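Synaptotagmin-4 (PDB 1W15) is a synaptotagmin-family membrane protein that takes part in the mobility of neuronal dense core vesicles through its interaction with the kinesin KIF1A. Local coordinates at residues V115-L121 with H148-G153; L19-L23 with V100-V104. All coordinates share one frame. Numbering follows the deposited sequence.

Contact 1 (V115-L121 with H148-G153); sequences VIGRLVL and HMLCDG. With CA (calcium ion), chain D.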
loop_
_atom_site.group_PDB
_atom_site.type_symbol
_atom_site.label_atom_id
_atom_site.label_comp_id
_atom_site.label_asym_id
_atom_site.label_seq_id
_atom_site.Cartn_x
_atom_site.Cartn_y
_atom_site.Cartn_z
ATOM N N VAL A 115 4.679 0.566 26.532
ATOM C CA VAL A 115 5.441 0.612 25.277
ATOM C C VAL A 115 6.052 -0.765 25.131
ATOM O O VAL A 115 6.753 -1.212 26.040
ATOM C CB VAL A 115 6.551 1.692 25.314
ATOM C CG1 VAL A 115 7.505 1.576 24.062
ATOM C CG2 VAL A 115 5.957 3.092 25.432
ATOM N N ILE A 116 5.738 -1.454 24.037
ATOM C CA ILE A 116 6.251 -2.796 23.772
ATOM C C ILE A 116 7.642 -2.670 23.126
ATOM O O ILE A 116 8.567 -3.456 23.414
ATOM C CB ILE A 116 5.316 -3.519 22.768
ATOM C CG1 ILE A 116 3.950 -3.850 23.372
ATOM C CG2 ILE A 116 5.972 -4.794 22.197
ATOM C CD1 ILE A 116 2.950 -4.374 22.276
ATOM N N GLY A 117 7.788 -1.672 22.267
ATOM C CA GLY A 117 9.081 -1.430 21.624
ATOM C C GLY A 117 9.116 -0.105 20.939
ATOM O O GLY A 117 8.072 0.511 20.686
ATOM N N ARG A 118 10.321 0.334 20.615
ATOM C CA ARG A 118 10.473 1.636 19.992
ATOM C C ARG A 118 11.467 1.560 18.841
ATOM O O ARG A 118 12.434 0.809 18.899
ATOM C CB ARG A 118 11.024 2.592 21.074
ATOM C CG ARG A 118 11.360 4.008 20.637
ATOM C CD ARG A 118 11.547 4.938 21.940
ATOM N NE ARG A 118 11.938 6.299 21.588
ATOM C CZ ARG A 118 13.187 6.682 21.352
ATOM N NH1 ARG A 118 14.211 5.816 21.438
ATOM N NH2 ARG A 118 13.421 7.949 21.029
ATOM N N LEU A 119 11.281 2.442 17.871
ATOM C CA LEU A 119 12.152 2.526 16.698
ATOM C C LEU A 119 12.298 3.990 16.328
ATOM O O LEU A 119 11.283 4.714 16.232
ATOM C CB LEU A 119 11.518 1.744 15.527
ATOM C CG LEU A 119 12.187 2.000 14.152
ATOM C CD1 LEU A 119 13.679 1.471 14.160
ATOM C CD2 LEU A 119 11.346 1.483 13.006
ATOM N N VAL A 120 13.532 4.441 16.146
ATOM C CA VAL A 120 13.758 5.813 15.712
ATOM C C VAL A 120 14.494 5.863 14.358
ATOM O O VAL A 120 15.493 5.179 14.187
ATOM C CB VAL A 120 14.534 6.624 16.763
ATOM C CG1 VAL A 120 14.916 8.013 16.249
ATOM C CG2 VAL A 120 13.699 6.758 18.041
ATOM N N LEU A 121 14.019 6.708 13.436
ATOM C CA LEU A 121 14.747 6.930 12.189
ATOM C C LEU A 121 15.120 8.387 12.121
ATOM O O LEU A 121 14.275 9.241 12.363
ATOM C CB LEU A 121 13.895 6.596 10.975
ATOM C CG LEU A 121 13.136 5.267 10.769
ATOM C CD1 LEU A 121 12.701 5.120 9.307
ATOM C CD2 LEU A 121 13.797 3.999 11.267
ATOM N N HIS A 148 12.732 -3.525 10.893
ATOM C CA HIS A 148 13.651 -3.056 11.912
ATOM C C HIS A 148 13.386 -3.802 13.198
ATOM O O HIS A 148 12.225 -4.015 13.521
ATOM C CB HIS A 148 13.392 -1.603 12.227
ATOM C CG HIS A 148 13.686 -0.700 11.082
ATOM N ND1 HIS A 148 14.945 -0.181 10.856
ATOM C CD2 HIS A 148 12.891 -0.228 10.093
ATOM C CE1 HIS A 148 14.912 0.604 9.790
ATOM N NE2 HIS A 148 13.677 0.595 9.303
ATOM N N MET A 149 14.438 -4.146 13.936
ATOM C CA MET A 149 14.270 -4.641 15.338
ATOM C C MET A 149 13.804 -3.485 16.219
ATOM O O MET A 149 14.232 -2.346 16.046
ATOM C CB MET A 149 15.582 -5.210 15.905
ATOM C CG MET A 149 16.214 -6.383 15.084
ATOM S SD MET A 149 15.143 -7.860 14.973
ATOM C CE MET A 149 14.808 -8.257 16.684
ATOM N N LEU A 150 12.897 -3.772 17.142
ATOM C CA LEU A 150 12.425 -2.796 18.093
ATOM C C LEU A 150 13.361 -2.763 19.314
ATOM O O LEU A 150 13.934 -3.783 19.678
ATOM C CB LEU A 150 10.993 -3.164 18.534
ATOM C CG LEU A 150 9.975 -2.995 17.385
ATOM C CD1 LEU A 150 8.678 -3.723 17.663
ATOM C CD2 LEU A 150 9.666 -1.521 17.143
ATOM N N CYS A 151 13.522 -1.588 19.903
ATOM C CA CYS A 151 14.268 -1.406 21.147
ATOM C C CYS A 151 13.340 -1.169 22.317
ATOM O O CYS A 151 12.156 -0.920 22.151
ATOM C CB CYS A 151 15.131 -0.174 21.047
ATOM S SG CYS A 151 16.411 -0.534 19.875
ATOM N N ASP A 152 13.922 -1.206 23.514
ATOM C CA ASP A 152 13.219 -0.809 24.726
ATOM C C ASP A 152 12.766 0.658 24.611
ATOM O O ASP A 152 13.519 1.517 24.136
ATOM C CB ASP A 152 14.138 -1.011 25.936
ATOM C CG ASP A 152 13.454 -0.644 27.254
ATOM O OD1 ASP A 152 12.268 -1.051 27.464
ATOM O OD2 ASP A 152 14.020 0.069 28.127
ATOM N N GLY A 153 11.528 0.938 25.027
ATOM C CA GLY A 153 11.041 2.320 25.109
ATOM C C GLY A 153 10.131 2.570 26.309
ATOM O O GLY A 153 9.550 3.650 26.470
ATOM O OXT GLY A 153 9.934 1.701 27.168
HETATM CA CA CA D . 10.834 0.339 28.945
HETATM O O HOH W 1 8.067 -0.288 28.314
HETATM O O HOH W 2 14.737 3.195 22.128
#

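Contact 2 (L19-L23 with V100-V104); sequences LLVSL and VEFLV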
loop_
_atom_site.group_PDB
_atom_site.type_symbol
_atom_site.label_atom_id
_atom_site.label_comp_id
_atom_site.label_asym_id
_atom_site.label_seq_id
_atom_site.Cartn_x
_atom_site.Cartn_y
_atom_site.Cartn_z
ATOM N N LEU A 19 9.333 -4.407 13.326
ATOM C CA LEU A 19 8.325 -3.513 12.778
ATOM C C LEU A 19 8.710 -3.186 11.347
ATOM O O LEU A 19 9.883 -2.879 11.061
ATOM C CB LEU A 19 8.229 -2.209 13.575
ATOM C CG LEU A 19 7.108 -1.244 13.129
ATOM C CD1 LEU A 19 5.736 -1.848 13.449
ATOM C CD2 LEU A 19 7.237 0.172 13.785
ATOM N N LEU A 20 7.754 -3.376 10.444
ATOM C CA LEU A 20 8.001 -3.135 9.011
ATOM C C LEU A 20 7.378 -1.781 8.655
ATOM O O LEU A 20 6.156 -1.555 8.876
ATOM C CB LEU A 20 7.340 -4.262 8.196
ATOM C CG LEU A 20 7.391 -4.114 6.680
ATOM C CD1 LEU A 20 8.841 -4.170 6.151
ATOM C CD2 LEU A 20 6.514 -5.266 6.042
ATOM N N VAL A 21 8.199 -0.869 8.116
ATOM C CA VAL A 21 7.703 0.489 7.843
ATOM C C VAL A 21 8.210 0.909 6.463
ATOM O O VAL A 21 9.218 0.363 6.000
ATOM C CB VAL A 21 8.106 1.547 8.905
ATOM C CG1 VAL A 21 7.440 1.240 10.290
ATOM C CG2 VAL A 21 9.653 1.715 9.008
ATOM N N SER A 22 7.452 1.764 5.779
ATOM C CA SER A 22 7.903 2.260 4.468
ATOM C C SER A 22 7.807 3.771 4.506
ATOM O O SER A 22 6.831 4.310 5.078
ATOM C CB SER A 22 7.001 1.697 3.341
ATOM O OG SER A 22 7.451 2.116 2.075
ATOM N N LEU A 23 8.798 4.480 3.944
ATOM C CA LEU A 23 8.763 5.940 3.969
ATOM C C LEU A 23 9.121 6.451 2.584
ATOM O O LEU A 23 9.825 5.737 1.849
ATOM C CB LEU A 23 9.759 6.507 4.998
ATOM C CG LEU A 23 9.390 6.395 6.519
ATOM C CD1 LEU A 23 9.773 5.065 7.042
ATOM C CD2 LEU A 23 10.084 7.515 7.323
ATOM N N VAL A 100 11.754 10.551 13.035
ATOM C CA VAL A 100 10.435 9.910 13.171
ATOM C C VAL A 100 10.588 8.832 14.256
ATOM O O VAL A 100 11.565 8.078 14.239
ATOM C CB VAL A 100 9.955 9.245 11.858
ATOM C CG1 VAL A 100 8.536 8.612 12.009
ATOM C CG2 VAL A 100 9.958 10.271 10.666
ATOM N N GLU A 101 9.656 8.809 15.193
ATOM C CA GLU A 101 9.735 7.885 16.317
ATOM C C GLU A 101 8.514 7.010 16.194
ATOM O O GLU A 101 7.402 7.534 16.167
ATOM C CB GLU A 101 9.687 8.672 17.631
ATOM C CG GLU A 101 9.723 7.827 18.913
ATOM C CD GLU A 101 9.519 8.715 20.177
ATOM O OE1 GLU A 101 8.607 9.568 20.184
ATOM O OE2 GLU A 101 10.265 8.552 21.176
ATOM N N PHE A 102 8.708 5.691 16.194
ATOM C CA PHE A 102 7.607 4.717 16.182
ATOM C C PHE A 102 7.569 4.023 17.543
ATOM O O PHE A 102 8.635 3.550 18.048
ATOM C CB PHE A 102 7.841 3.635 15.125
ATOM C CG PHE A 102 7.936 4.151 13.731
ATOM C CD1 PHE A 102 9.181 4.572 13.212
ATOM C CD2 PHE A 102 6.793 4.176 12.902
ATOM C CE1 PHE A 102 9.266 5.056 11.913
ATOM C CE2 PHE A 102 6.889 4.657 11.584
ATOM C CZ PHE A 102 8.104 5.079 11.094
ATOM N N LEU A 103 6.374 3.970 18.127
ATOM C CA LEU A 103 6.152 3.297 19.397
ATOM C C LEU A 103 5.084 2.236 19.183
ATOM O O LEU A 103 3.982 2.553 18.747
ATOM C CB LEU A 103 5.681 4.314 20.465
ATOM C CG LEU A 103 6.678 5.500 20.540
ATOM C CD1 LEU A 103 5.963 6.764 20.785
ATOM C CD2 LEU A 103 7.790 5.213 21.515
ATOM N N VAL A 104 5.434 0.987 19.478
ATOM C CA VAL A 104 4.483 -0.104 19.510
ATOM C C VAL A 104 4.016 -0.244 20.981
ATOM O O VAL A 104 4.850 -0.478 21.869
ATOM C CB VAL A 104 5.105 -1.426 18.986
ATOM C CG1 VAL A 104 4.014 -2.530 18.980
ATOM C CG2 VAL A 104 5.764 -1.237 17.540
#

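Contact 1 (V115-L121 with H148-G153)
Start at the C-terminal tail, where the chain leaves strand 144-149 and turns along the edge strand 115-121. One antiparallel hydrogen-bonded pair joins them: Arg118 N donates to Cys151 O (2.7 Å) and Cys151 N to Arg118 O (2.8 Å). Just before it, Gly117 lets the backbones close up, its CA lying 3.2 Å from Cys151 O; a CB here would clash with Leu150 CB. Ile116 and Gly117 together face Val104 in a classic beta bulge.

The rotamers of Leu119 and Leu121 bring their methyl groups to 148-153. Leu119, with chi1 t and chi2 p, brings CD1 to 3.6 Å from His148 CB, while its CB lies 4.1 Å from Leu150 CD2. Leu121, with chi1 m and chi2 t, sets CD2 over a face of the His148 imidazole, a CH-pi contact 4.1 Å from the ring centroid. Both ring nitrogens of His148 are engaged by Ser128 and His132 of helix 128-138. Arg118 is extended through chi3 (ttt), so its head leads away from the tail to a salt bridge with Glu101; even so, a water 2.8 Å from Arg118 NH1 and 2.9 Å from Asp152 O bridges the two.

At the terminus Val115 CG1 packs 3.6 Å from Gly153 C, and a calcium ion is held by Asp152 OD1 (2.5 Å) and the carboxylate atom Gly153 OXT (2.4 Å). This ion is separate from the one at Asp52, Asp106, Ser107 and Glu108. A single bridge thus joins the tail after one sheet to the border strand of the other, at the C2 beta-sandwich edge.

Contact 2 (L19-L23 with V100-V104)
Phe102 is the big bump here, and strand 19-23 offers the surface that receives it. The two strands run roughly antiparallel, at 145°, but with axes 10.1 Å apart at their closest; with no hydrogen bond between them, they meet through side chains alone. Alternation does the sorting: Leu19, Val21 and Leu23 point toward 100-104, and Val100, Phe102 and Val104 point back.

With chi1 m, the Phe102 ring reaches across to lie against Val21. The methyl Val21 CG1 sits over one ring face, 4.0 Å from the centroid, in a CH-pi contact, and comes within 3.7 Å of Phe102 CE2. Two leucines border the aromatic side chain at its base and tip. Leu19 pushes its fork into the notch between Phe102 and Val104, with Leu19 CD2 3.8 Å from Phe102 CB and Leu19 CD1 4.1 Å from Val104 CG2. Leu23 does the same further along, more loosely: Leu23 CD1 is 4.4 Å from Phe102 CZ and Leu23 CD2 is 4.3 Å from Val100 CG2. Each leucine thus sits between a valine and the phenylalanine, and the ring, one face against Val21 CG1, has Leu19 and Leu23 beside it.

All six touching residues are buried, close to the centre of the domain, in the hydrophobic filling between the two sheets of the C2 sandwich. Val34 of strand 31-40 and Val57 of strand 53-61 also touch Phe102, Leu119 of strand 114-121 packs on it too, and Trp133 of helix 128-138 covers the end where Leu23 meets Val100.

Contact 2 lies inside the sandwich and contact 1 closes its edge; their centres are 8 Å apart. They share both sheets: strand 98-106 pairs with 114-121 in one, with Ile116 N 2.5 Å from Val104 O and Leu119 O 2.8 Å from Phe102 N as probable hydrogen bonds, and 18-26 lies beside 144-149 in the other, where Leu19 and His148 are joined through their backbones. Side chains merge as well, Leu121 CD1 lying 3.7 Å from Leu23 CD1. Contact 1 itself carries the calcium at the C-terminus, whereas contact 2 coordinates no metal: Val104 CB is 11.6 Å from that calcium.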